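Local structure of 24-sterol C-methyltransferase (Haloferax volcanii, 6F5Z) at residues G18-H23 with A52-R57; D201-R206 with V210-T215; E167-F172 with A180-I185. The protein probably transfers methyl groups from S-adenosylmethionine in a holoenzyme with the activator protein Trm112. All blocks are in the same frame, centred on the assembly; numbering follows the deposited sequence.

Interaction 1. Residues G18-H23 with A52-R57. With SAH (S-adenosyl-L-homocysteine), chain G.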
loop_
_atom_site.group_PDB
_atom_site.type_symbol
_atom_site.label_atom_id
_atom_site.label_comp_id
_atom_site.label_asym_id
_atom_site.label_seq_id
_atom_site.Cartn_x
_atom_site.Cartn_y
_atom_site.Cartn_z
ATOM N N GLY B 18 27.157 -6.421 -4.356
ATOM C CA GLY B 18 26.956 -5.475 -5.455
ATOM C C GLY B 18 25.474 -5.387 -5.814
ATOM O O GLY B 18 24.947 -4.286 -6.001
ATOM N N MET B 19 24.774 -6.539 -5.839
ATOM C CA MET B 19 23.326 -6.542 -6.090
ATOM C C MET B 19 22.638 -5.773 -4.964
ATOM O O MET B 19 21.765 -4.947 -5.229
ATOM C CB MET B 19 22.765 -7.964 -6.111
ATOM C CG MET B 19 23.005 -8.670 -7.380
ATOM S SD MET B 19 21.893 -10.108 -7.491
ATOM C CE MET B 19 22.531 -11.162 -6.197
ATOM N N GLU B 20 23.043 -6.020 -3.701
ATOM C CA GLU B 20 22.449 -5.325 -2.564
ATOM C C GLU B 20 22.612 -3.831 -2.730
ATOM O O GLU B 20 21.652 -3.076 -2.571
ATOM C CB GLU B 20 23.126 -5.836 -1.264
ATOM C CG GLU B 20 22.885 -4.943 -0.060
ATOM C CD GLU B 20 23.562 -5.393 1.218
ATOM O OE1 GLU B 20 23.884 -6.597 1.348
ATOM O OE2 GLU B 20 23.671 -4.538 2.130
ATOM N N ASP B 21 23.847 -3.385 -3.046
ATOM C CA ASP B 21 24.070 -1.941 -3.147
ATOM C C ASP B 21 23.218 -1.262 -4.214
ATOM O O ASP B 21 22.711 -0.151 -3.989
ATOM C CB ASP B 21 25.563 -1.634 -3.352
ATOM C CG ASP B 21 26.434 -1.983 -2.151
ATOM O OD1 ASP B 21 25.904 -1.993 -1.009
ATOM O OD2 ASP B 21 27.648 -2.237 -2.350
ATOM N N ARG B 22 23.025 -1.945 -5.344
ATOM C CA ARG B 22 22.209 -1.388 -6.433
ATOM C C ARG B 22 20.706 -1.452 -6.066
ATOM O O ARG B 22 19.988 -0.462 -6.195
ATOM C CB ARG B 22 22.424 -2.169 -7.743
ATOM C CG ARG B 22 23.835 -1.995 -8.317
ATOM C CD ARG B 22 23.992 -2.563 -9.724
ATOM N NE ARG B 22 23.803 -4.014 -9.782
ATOM C CZ ARG B 22 24.743 -4.918 -9.520
ATOM N NH1 ARG B 22 24.467 -6.211 -9.606
ATOM N NH2 ARG B 22 25.963 -4.538 -9.164
ATOM N N HIS B 23 20.257 -2.624 -5.604
ATOM C CA HIS B 23 18.841 -2.824 -5.318
ATOM C C HIS B 23 18.351 -2.019 -4.139
ATOM O O HIS B 23 17.176 -1.606 -4.116
ATOM C CB HIS B 23 18.556 -4.312 -5.127
ATOM C CG HIS B 23 18.844 -5.065 -6.389
ATOM N ND1 HIS B 23 19.152 -6.410 -6.378
ATOM C CD2 HIS B 23 18.913 -4.611 -7.666
ATOM C CE1 HIS B 23 19.387 -6.737 -7.644
ATOM N NE2 HIS B 23 19.246 -5.695 -8.451
ATOM N N ALA B 52 17.386 -7.445 3.057
ATOM C CA ALA B 52 16.033 -6.983 3.357
ATOM C C ALA B 52 15.617 -7.404 4.750
ATOM O O ALA B 52 14.974 -6.624 5.450
ATOM C CB ALA B 52 15.071 -7.556 2.340
ATOM N N LEU B 53 15.965 -8.630 5.167
ATOM C CA LEU B 53 15.638 -9.077 6.512
ATOM C C LEU B 53 16.386 -8.265 7.548
ATOM O O LEU B 53 15.834 -7.907 8.581
ATOM C CB LEU B 53 15.928 -10.563 6.721
ATOM C CG LEU B 53 15.070 -11.508 5.898
ATOM C CD1 LEU B 53 15.531 -12.936 6.100
ATOM C CD2 LEU B 53 13.571 -11.382 6.305
ATOM N N ARG B 54 17.682 -7.999 7.297
ATOM C CA ARG B 54 18.441 -7.194 8.260
ATOM C C ARG B 54 17.868 -5.783 8.363
ATOM O O ARG B 54 17.770 -5.256 9.469
ATOM C CB ARG B 54 19.925 -7.145 7.894
ATOM C CG ARG B 54 20.593 -8.492 8.106
ATOM C CD ARG B 54 22.132 -8.488 7.906
ATOM N NE ARG B 54 22.522 -8.086 6.544
ATOM C CZ ARG B 54 22.602 -8.931 5.520
ATOM N NH1 ARG B 54 22.349 -10.228 5.694
ATOM N NH2 ARG B 54 22.969 -8.493 4.325
ATOM N N ALA B 55 17.451 -5.170 7.233
ATOM C CA ALA B 55 16.848 -3.845 7.230
ATOM C C ALA B 55 15.514 -3.863 7.966
ATOM O O ALA B 55 15.238 -2.946 8.752
ATOM C CB ALA B 55 16.638 -3.347 5.801
ATOM N N LEU B 56 14.701 -4.923 7.766
ATOM C CA LEU B 56 13.424 -4.977 8.485
ATOM C C LEU B 56 13.612 -5.154 9.976
ATOM O O LEU B 56 12.817 -4.621 10.763
ATOM C CB LEU B 56 12.538 -6.071 7.914
ATOM C CG LEU B 56 11.936 -5.759 6.531
ATOM C CD1 LEU B 56 11.265 -6.998 5.938
ATOM C CD2 LEU B 56 10.980 -4.546 6.584
ATOM N N ARG B 57 14.626 -5.928 10.385
ATOM C CA ARG B 57 14.869 -6.088 11.836
ATOM C C ARG B 57 15.385 -4.789 12.455
ATOM O O ARG B 57 14.865 -4.346 13.484
ATOM C CB ARG B 57 15.864 -7.217 12.062
ATOM C CG ARG B 57 16.101 -7.526 13.529
ATOM C CD ARG B 57 16.828 -8.852 13.645
ATOM N NE ARG B 57 17.176 -9.141 15.041
ATOM C CZ ARG B 57 18.298 -8.721 15.620
ATOM N NH1 ARG B 57 19.197 -8.029 14.922
ATOM N NH2 ARG B 57 18.540 -9.004 16.895
HETATM N N SAH G . 16.615 -10.111 -3.333
HETATM C CA SAH G . 18.070 -9.965 -3.607
HETATM C CB SAH G . 18.626 -10.959 -4.701
HETATM C CG SAH G . 18.020 -10.728 -6.082
HETATM S SD SAH G . 18.729 -11.896 -7.301
HETATM C C SAH G . 18.441 -8.515 -4.015
HETATM O O SAH G . 17.439 -7.679 -4.018
HETATM O OXT SAH G . 19.575 -8.197 -4.289
HETATM C "C5'" SAH G . 17.522 -13.243 -7.334
HETATM C "C4'" SAH G . 17.662 -14.212 -6.174
HETATM O "O4'" SAH G . 16.570 -15.165 -6.261
HETATM C "C3'" SAH G . 18.961 -15.020 -6.270
HETATM O "O3'" SAH G . 19.689 -15.033 -5.041
HETATM C "C2'" SAH G . 18.497 -16.387 -6.786
HETATM O "O2'" SAH G . 19.309 -17.493 -6.398
HETATM C "C1'" SAH G . 17.083 -16.486 -6.216
HETATM N N9 SAH G . 16.175 -17.342 -6.982
HETATM C C8 SAH G . 15.871 -17.241 -8.318
HETATM N N7 SAH G . 14.986 -18.114 -8.732
HETATM C C5 SAH G . 14.679 -18.839 -7.590
HETATM C C6 SAH G . 13.802 -19.923 -7.355
HETATM N N6 SAH G . 13.064 -20.510 -8.307
HETATM N N1 SAH G . 13.738 -20.420 -6.095
HETATM C C2 SAH G . 14.519 -19.883 -5.147
HETATM N N3 SAH G . 15.379 -18.866 -5.248
HETATM C C4 SAH G . 15.410 -18.376 -6.505
HETATM O O HOH W 1 23.118 -5.482 4.610
#
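Glu20 and Arg54 meet across a gap between helices 16-33 and 51-60, whose closest CA atoms in segments 18-23 and 52-57, Glu20 CA and Ala52 CA, are 8.9 Å apart. Between the two segments only the ends of the Glu20 and Arg54 side chains meet. Glu20 turns its CG away from its own backbone N (chi1 164°) and then runs straight out, whereas the arginine chain bends before its guanidinium. The resulting salt bridge is long, 3.6 Å between Glu20 OE1 and Arg54 NH2; the carboxylate oxygen lies at the guanidinium edge, and the two planes are turned 42° apart. A water closes the gap beside it, donating to Glu20 OE2 at 2.7 Å and accepting from Arg54 NH2 at 3.0 Å. Stronger partners hold both groups: Glu20 OE1 is hydrogen-bonded to Ser49 OG and salt-bridged to Lys17 NZ, and Arg54 NH1 reaches Thr82 OG1 and Ser49 O.

Ser49 belongs to the loop joining strand 41-45 to helix 51-60, the first beta-alpha unit of the Rossmann-like class I methyltransferase fold, and in the same loop Gly46 O binds the ligand. Helix 16-33 meets S-adenosyl-L-homocysteine with other side chains. His23 ND1 donates a nearly straight bond (169°) to ligand OXT, 2.8 Å away and near the imidazole plane at its edge, helping to hold the carboxylate end. One turn earlier, Met19 SD lies 3.6 Å from ligand SD, thioether against thioether, near the sulfur that would carry the transferable methyl in S-adenosylmethionine.

Interaction 2. Residues D201-R206 with V210-T215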
loop_
_atom_site.group_PDB
_atom_site.type_symbol
_atom_site.label_atom_id
_atom_site.label_comp_id
_atom_site.label_asym_id
_atom_site.label_seq_id
_atom_site.Cartn_x
_atom_site.Cartn_y
_atom_site.Cartn_z
ATOM N N ASP B 201 28.454 1.441 -21.666
ATOM C CA ASP B 201 28.272 0.017 -21.931
ATOM C C ASP B 201 26.776 -0.372 -21.953
ATOM O O ASP B 201 26.364 -1.161 -22.788
ATOM C CB ASP B 201 29.058 -0.850 -20.919
ATOM C CG ASP B 201 28.873 -0.535 -19.431
ATOM O OD1 ASP B 201 28.518 0.617 -19.099
ATOM O OD2 ASP B 201 29.137 -1.430 -18.597
ATOM N N ASP B 202 25.966 0.221 -21.071
ATOM C CA ASP B 202 24.553 -0.127 -20.996
ATOM C C ASP B 202 23.591 0.790 -21.789
ATOM O O ASP B 202 22.502 0.342 -22.183
ATOM C CB ASP B 202 24.121 -0.164 -19.518
ATOM C CG ASP B 202 24.841 -1.193 -18.656
ATOM O OD1 ASP B 202 25.096 -2.307 -19.156
ATOM O OD2 ASP B 202 25.089 -0.900 -17.457
ATOM N N TRP B 203 23.961 2.066 -21.994
ATOM C CA TRP B 203 23.014 3.041 -22.524
ATOM C C TRP B 203 23.471 3.747 -23.736
ATOM O O TRP B 203 24.567 4.310 -23.714
ATOM C CB TRP B 203 22.715 4.079 -21.417
ATOM C CG TRP B 203 22.233 3.405 -20.174
ATOM C CD1 TRP B 203 22.967 3.102 -19.068
ATOM C CD2 TRP B 203 20.956 2.783 -19.992
ATOM N NE1 TRP B 203 22.214 2.356 -18.185
ATOM C CE2 TRP B 203 20.965 2.173 -18.714
ATOM C CE3 TRP B 203 19.771 2.761 -20.750
ATOM C CZ2 TRP B 203 19.874 1.468 -18.218
ATOM C CZ3 TRP B 203 18.693 2.048 -20.259
ATOM C CH2 TRP B 203 18.763 1.387 -19.024
ATOM N N GLU B 204 22.603 3.833 -24.747
ATOM C CA GLU B 204 22.941 4.532 -25.977
ATOM C C GLU B 204 22.760 6.038 -25.840
ATOM O O GLU B 204 23.449 6.799 -26.509
ATOM C CB GLU B 204 22.128 3.979 -27.166
ATOM C CG GLU B 204 20.641 4.315 -27.169
ATOM C CD GLU B 204 19.683 3.356 -27.860
ATOM O OE1 GLU B 204 20.035 2.813 -28.933
ATOM O OE2 GLU B 204 18.552 3.191 -27.346
ATOM N N THR B 205 21.783 6.471 -25.005
ATOM C CA THR B 205 21.493 7.893 -24.815
ATOM C C THR B 205 21.222 8.132 -23.338
ATOM O O THR B 205 20.799 7.208 -22.611
ATOM C CB THR B 205 20.219 8.324 -25.587
ATOM O OG1 THR B 205 19.051 7.667 -25.060
ATOM C CG2 THR B 205 20.318 8.101 -27.115
ATOM N N ARG B 206 21.488 9.359 -22.906
ATOM C CA ARG B 206 21.189 9.767 -21.536
ATOM C C ARG B 206 19.676 9.662 -21.293
ATOM O O ARG B 206 19.263 9.273 -20.187
ATOM C CB ARG B 206 21.642 11.214 -21.352
ATOM C CG ARG B 206 21.735 11.609 -19.885
ATOM C CD ARG B 206 22.218 13.047 -19.689
ATOM N NE ARG B 206 22.366 13.343 -18.266
ATOM C CZ ARG B 206 21.353 13.634 -17.444
ATOM N NH1 ARG B 206 20.111 13.756 -17.922
ATOM N NH2 ARG B 206 21.579 13.849 -16.152
ATOM N N VAL B 210 17.826 7.997 -18.031
ATOM C CA VAL B 210 16.954 8.768 -17.136
ATOM C C VAL B 210 15.598 8.063 -17.085
ATOM O O VAL B 210 15.055 7.896 -15.997
ATOM C CB VAL B 210 16.795 10.234 -17.616
ATOM C CG1 VAL B 210 15.686 10.955 -16.853
ATOM C CG2 VAL B 210 18.105 10.986 -17.465
ATOM N N GLU B 211 15.053 7.653 -18.238
ATOM C CA GLU B 211 13.751 6.985 -18.286
ATOM C C GLU B 211 13.790 5.696 -17.454
ATOM O O GLU B 211 12.903 5.468 -16.628
ATOM C CB GLU B 211 13.362 6.691 -19.743
ATOM C CG GLU B 211 11.958 6.156 -19.870
ATOM C CD GLU B 211 11.611 5.849 -21.313
ATOM O OE1 GLU B 211 12.352 5.071 -21.959
ATOM O OE2 GLU B 211 10.623 6.434 -21.807
ATOM N N ARG B 212 14.848 4.899 -17.599
ATOM C CA ARG B 212 14.983 3.640 -16.861
ATOM C C ARG B 212 14.905 3.870 -15.347
ATOM O O ARG B 212 14.165 3.175 -14.638
ATOM C CB ARG B 212 16.314 2.914 -17.196
ATOM C CG ARG B 212 16.714 1.806 -16.201
ATOM C CD ARG B 212 15.721 0.641 -16.197
ATOM N NE ARG B 212 16.162 -0.332 -15.198
ATOM C CZ ARG B 212 15.822 -0.276 -13.907
ATOM N NH1 ARG B 212 15.004 0.674 -13.465
ATOM N NH2 ARG B 212 16.318 -1.160 -13.046
ATOM N N TYR B 213 15.718 4.809 -14.853
ATOM C CA TYR B 213 15.872 4.947 -13.410
ATOM C C TYR B 213 14.992 5.981 -12.753
ATOM O O TYR B 213 14.526 5.725 -11.638
ATOM C CB TYR B 213 17.363 5.187 -13.060
ATOM C CG TYR B 213 18.230 3.986 -13.411
ATOM C CD1 TYR B 213 18.116 2.789 -12.711
ATOM C CD2 TYR B 213 19.175 4.051 -14.436
ATOM C CE1 TYR B 213 18.866 1.668 -13.063
ATOM C CE2 TYR B 213 19.941 2.934 -14.782
ATOM C CZ TYR B 213 19.791 1.751 -14.082
ATOM O OH TYR B 213 20.540 0.637 -14.387
ATOM N N ARG B 214 14.855 7.176 -13.358
ATOM C CA ARG B 214 14.092 8.249 -12.709
ATOM C C ARG B 214 12.616 8.131 -13.023
ATOM O O ARG B 214 11.818 8.571 -12.186
ATOM C CB ARG B 214 14.622 9.649 -13.129
ATOM C CG ARG B 214 16.134 9.864 -12.920
ATOM C CD ARG B 214 16.626 9.707 -11.483
ATOM N NE ARG B 214 17.921 10.355 -11.317
ATOM C CZ ARG B 214 19.090 9.733 -11.143
ATOM N NH1 ARG B 214 19.141 8.401 -11.040
ATOM N NH2 ARG B 214 20.219 10.436 -11.083
ATOM N N THR B 215 12.230 7.539 -14.178
ATOM C CA THR B 215 10.825 7.477 -14.582
ATOM C C THR B 215 10.204 6.129 -14.271
ATOM O O THR B 215 9.192 6.089 -13.573
ATOM C CB THR B 215 10.682 7.860 -16.066
ATOM O OG1 THR B 215 11.234 9.164 -16.274
ATOM C CG2 THR B 215 9.241 7.856 -16.544
HETATM O O HOH W 2 22.911 0.977 -15.686
#
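Trp203 overlaps the aliphatic base of Arg212 obliquely, with CH2 3.4 Å from Arg212 CB and the arginine CG close behind. Beside it CZ2 meets Tyr213 CE2 at 3.7 Å. The indole and phenol rings meet obliquely, with centroids of the six-membered rings 5.8 Å apart and planes at 73°. Arg212 bends sharply at its second torsion (chi2 65°), which carries its guanidinium away from the tryptophan while CG settles over the centre of the Tyr213 ring.

The polar rims of the two aromatics share a water. It accepts from Trp203 NE1 at 2.9 Å, near the indole plane, and is hydrogen-bonded to Tyr213 OH at 2.7 Å; a weak bond links it to Asp202 OD2. Farther along, Val210 N donates to Arg206 O at 2.9 Å in the first turn of helix 206-216. Thr205 is the N-cap of this helix, its OG1 bound to Ala208 N. The extended Arg206 chain brings NH1 to 3.5 Å from Val210 CG2, while its NE bonds to Pro193 O.

The loop thus folds back over the start of its own helix, and the ring of His148 meets Trp203 as well. Carbon surfaces make most of the contact, so charge probably contributes little across it, and the shared water links the indole N-H to the phenol hydroxyl and gives both a polar partner.

Interaction 3. Residues E167-F172 with A180-I185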
loop_
_atom_site.group_PDB
_atom_site.type_symbol
_atom_site.label_atom_id
_atom_site.label_comp_id
_atom_site.label_asym_id
_atom_site.label_seq_id
_atom_site.Cartn_x
_atom_site.Cartn_y
_atom_site.Cartn_z
ATOM N N GLU B 167 -0.861 -6.971 -15.576
ATOM C CA GLU B 167 -0.751 -8.424 -15.414
ATOM C C GLU B 167 -0.379 -8.837 -13.995
ATOM O O GLU B 167 -0.841 -9.879 -13.507
ATOM C CB GLU B 167 0.230 -9.010 -16.421
ATOM C CG GLU B 167 -0.398 -9.097 -17.814
ATOM C CD GLU B 167 0.580 -9.373 -18.941
ATOM O OE1 GLU B 167 1.742 -8.911 -18.871
ATOM O OE2 GLU B 167 0.155 -10.007 -19.934
ATOM N N TYR B 168 0.469 -8.032 -13.303
ATOM C CA TYR B 168 0.795 -8.340 -11.905
ATOM C C TYR B 168 -0.476 -8.179 -11.057
ATOM O O TYR B 168 -0.752 -9.037 -10.232
ATOM C CB TYR B 168 1.856 -7.359 -11.368
ATOM C CG TYR B 168 3.253 -7.905 -11.544
ATOM C CD1 TYR B 168 3.805 -8.781 -10.608
ATOM C CD2 TYR B 168 4.027 -7.573 -12.663
ATOM C CE1 TYR B 168 5.071 -9.335 -10.791
ATOM C CE2 TYR B 168 5.316 -8.095 -12.830
ATOM C CZ TYR B 168 5.814 -9.008 -11.915
ATOM O OH TYR B 168 7.045 -9.578 -12.094
ATOM N N ARG B 169 -1.296 -7.142 -11.305
ATOM C CA ARG B 169 -2.514 -6.979 -10.489
ATOM C C ARG B 169 -3.481 -8.142 -10.743
ATOM O O ARG B 169 -4.050 -8.696 -9.792
ATOM C CB ARG B 169 -3.210 -5.635 -10.785
ATOM C CG ARG B 169 -2.317 -4.425 -10.522
ATOM C CD ARG B 169 -3.081 -3.090 -10.422
ATOM N NE ARG B 169 -3.938 -2.831 -11.582
ATOM C CZ ARG B 169 -3.508 -2.282 -12.717
ATOM N NH1 ARG B 169 -2.212 -2.004 -12.886
ATOM N NH2 ARG B 169 -4.360 -2.028 -13.706
ATOM N N GLU B 170 -3.652 -8.505 -12.030
ATOM C CA GLU B 170 -4.553 -9.591 -12.380
ATOM C C GLU B 170 -4.079 -10.906 -11.779
ATOM O O GLU B 170 -4.890 -11.664 -11.251
ATOM C CB GLU B 170 -4.653 -9.716 -13.911
ATOM C CG GLU B 170 -5.296 -8.507 -14.592
ATOM C CD GLU B 170 -5.014 -8.317 -16.080
ATOM O OE1 GLU B 170 -4.384 -9.203 -16.702
ATOM O OE2 GLU B 170 -5.416 -7.265 -16.626
ATOM N N ALA B 171 -2.754 -11.186 -11.837
ATOM C CA ALA B 171 -2.242 -12.457 -11.304
ATOM C C ALA B 171 -2.430 -12.496 -9.785
ATOM O O ALA B 171 -2.718 -13.559 -9.234
ATOM C CB ALA B 171 -0.762 -12.586 -11.626
ATOM N N PHE B 172 -2.213 -11.362 -9.086
ATOM C CA PHE B 172 -2.403 -11.365 -7.637
ATOM C C PHE B 172 -3.856 -11.706 -7.315
ATOM O O PHE B 172 -4.097 -12.578 -6.494
ATOM C CB PHE B 172 -2.102 -9.972 -7.076
ATOM C CG PHE B 172 -0.660 -9.743 -6.676
ATOM C CD1 PHE B 172 0.380 -10.196 -7.477
ATOM C CD2 PHE B 172 -0.353 -8.990 -5.554
ATOM C CE1 PHE B 172 1.728 -9.923 -7.141
ATOM C CE2 PHE B 172 0.984 -8.770 -5.186
ATOM C CZ PHE B 172 2.006 -9.208 -5.992
ATOM N N ALA B 180 -3.438 -4.032 -2.863
ATOM C CA ALA B 180 -3.592 -2.839 -2.015
ATOM C C ALA B 180 -2.911 -1.598 -2.544
ATOM O O ALA B 180 -3.290 -0.485 -2.162
ATOM C CB ALA B 180 -3.071 -3.126 -0.612
ATOM N N GLU B 181 -1.877 -1.791 -3.374
ATOM C CA GLU B 181 -1.076 -0.692 -3.842
ATOM C C GLU B 181 -0.266 -1.181 -5.010
ATOM O O GLU B 181 0.123 -2.358 -5.046
ATOM C CB GLU B 181 -0.097 -0.300 -2.700
ATOM C CG GLU B 181 0.621 1.000 -2.945
ATOM C CD GLU B 181 2.112 0.889 -3.192
ATOM O OE1 GLU B 181 2.511 0.718 -4.365
ATOM O OE2 GLU B 181 2.886 1.029 -2.222
ATOM N N GLN B 182 0.003 -0.290 -5.945
ATOM C CA GLN B 182 0.946 -0.631 -7.009
ATOM C C GLN B 182 1.631 0.661 -7.425
ATOM O O GLN B 182 0.944 1.664 -7.630
ATOM C CB GLN B 182 0.286 -1.342 -8.169
ATOM C CG GLN B 182 1.370 -1.802 -9.167
ATOM C CD GLN B 182 0.782 -2.535 -10.341
ATOM O OE1 GLN B 182 -0.024 -1.923 -11.069
ATOM N NE2 GLN B 182 1.145 -3.819 -10.540
ATOM N N ASP B 183 2.959 0.644 -7.486
ATOM C CA ASP B 183 3.656 1.898 -7.748
ATOM C C ASP B 183 4.983 1.681 -8.442
ATOM O O ASP B 183 5.497 0.569 -8.521
ATOM C CB ASP B 183 3.948 2.545 -6.366
ATOM C CG ASP B 183 4.182 4.054 -6.327
ATOM O OD1 ASP B 183 3.935 4.728 -7.363
ATOM O OD2 ASP B 183 4.491 4.577 -5.215
ATOM N N SER B 184 5.546 2.791 -8.944
ATOM C CA SER B 184 6.901 2.846 -9.485
ATOM C C SER B 184 7.760 3.585 -8.441
ATOM O O SER B 184 7.351 4.642 -7.955
ATOM C CB SER B 184 6.903 3.673 -10.767
ATOM O OG SER B 184 6.139 3.020 -11.768
ATOM N N ILE B 185 8.903 3.021 -8.085
ATOM C CA ILE B 185 9.825 3.640 -7.138
ATOM C C ILE B 185 11.084 4.007 -7.918
ATOM O O ILE B 185 11.788 3.120 -8.432
ATOM C CB ILE B 185 10.151 2.653 -5.993
ATOM C CG1 ILE B 185 8.816 2.298 -5.244
ATOM C CG2 ILE B 185 11.138 3.315 -5.002
ATOM C CD1 ILE B 185 9.028 1.288 -4.113
#
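Gln182 OE1 accepts a hydrogen bond of 2.8 Å from Arg169 NH1. The donor lies in the carbonyl plane, with an N-H...O angle of 156°, and the oxygen sits at the guanidinium edge, although amide and guanidinium planes are almost perpendicular (87°). In Arg169 the bend at chi3 (-54°) turns the guanidinium back so that NH1 meets the oxygen, while CG and CD pass beside the amide: CD is 3.3 Å from Gln182 OE1 and CG 3.5 Å from Gln182 NE2. Tyr168 CB touches the same nitrogen at 3.7 Å, while the phenol ring leads away toward strands 218-224 and 134-140.

Helix 165-174 packs here on the antiparallel end of the methyltransferase sheet, where strand 218-224 is inserted between 134-140 and 178-185. Gln182 points from strand 178-185 into that interface, and its amide is held at both ends, since NE2 also bonds to Thr221 OG1 and His165 O. With its rotation fixed by these partners, both the oxygen and the nitrogen of the buried amide are hydrogen-bonded. Arg169 also has a charged partner: its NE forms a salt bridge with Glu37 of the second subunit. The backbone of Gln182 is also hydrogen-bonded to that subunit.

How the interactions relate
The three contacts are spread around one chain, their centres 22 to 23 Å apart, and none touches another. Interaction 1 is the one beside the ligand, contributing Met19 and His23 to the pocket. Interaction 3 lies across the chain's centre from it, at the sheet edge that faces the second subunit; its Tyr168 side chain remains about 12 Å from S-adenosyl-L-homocysteine. Interaction 2, at about 22 Å from the chain's centre, is peripheral, yet its Arg212 side chain is about 11 Å from the ligand. Strand 178-185 of interaction 3 leads through a long loop into helix 206-216 of interaction 2, and the nearest atoms of these two contacts are about 4 Å apart.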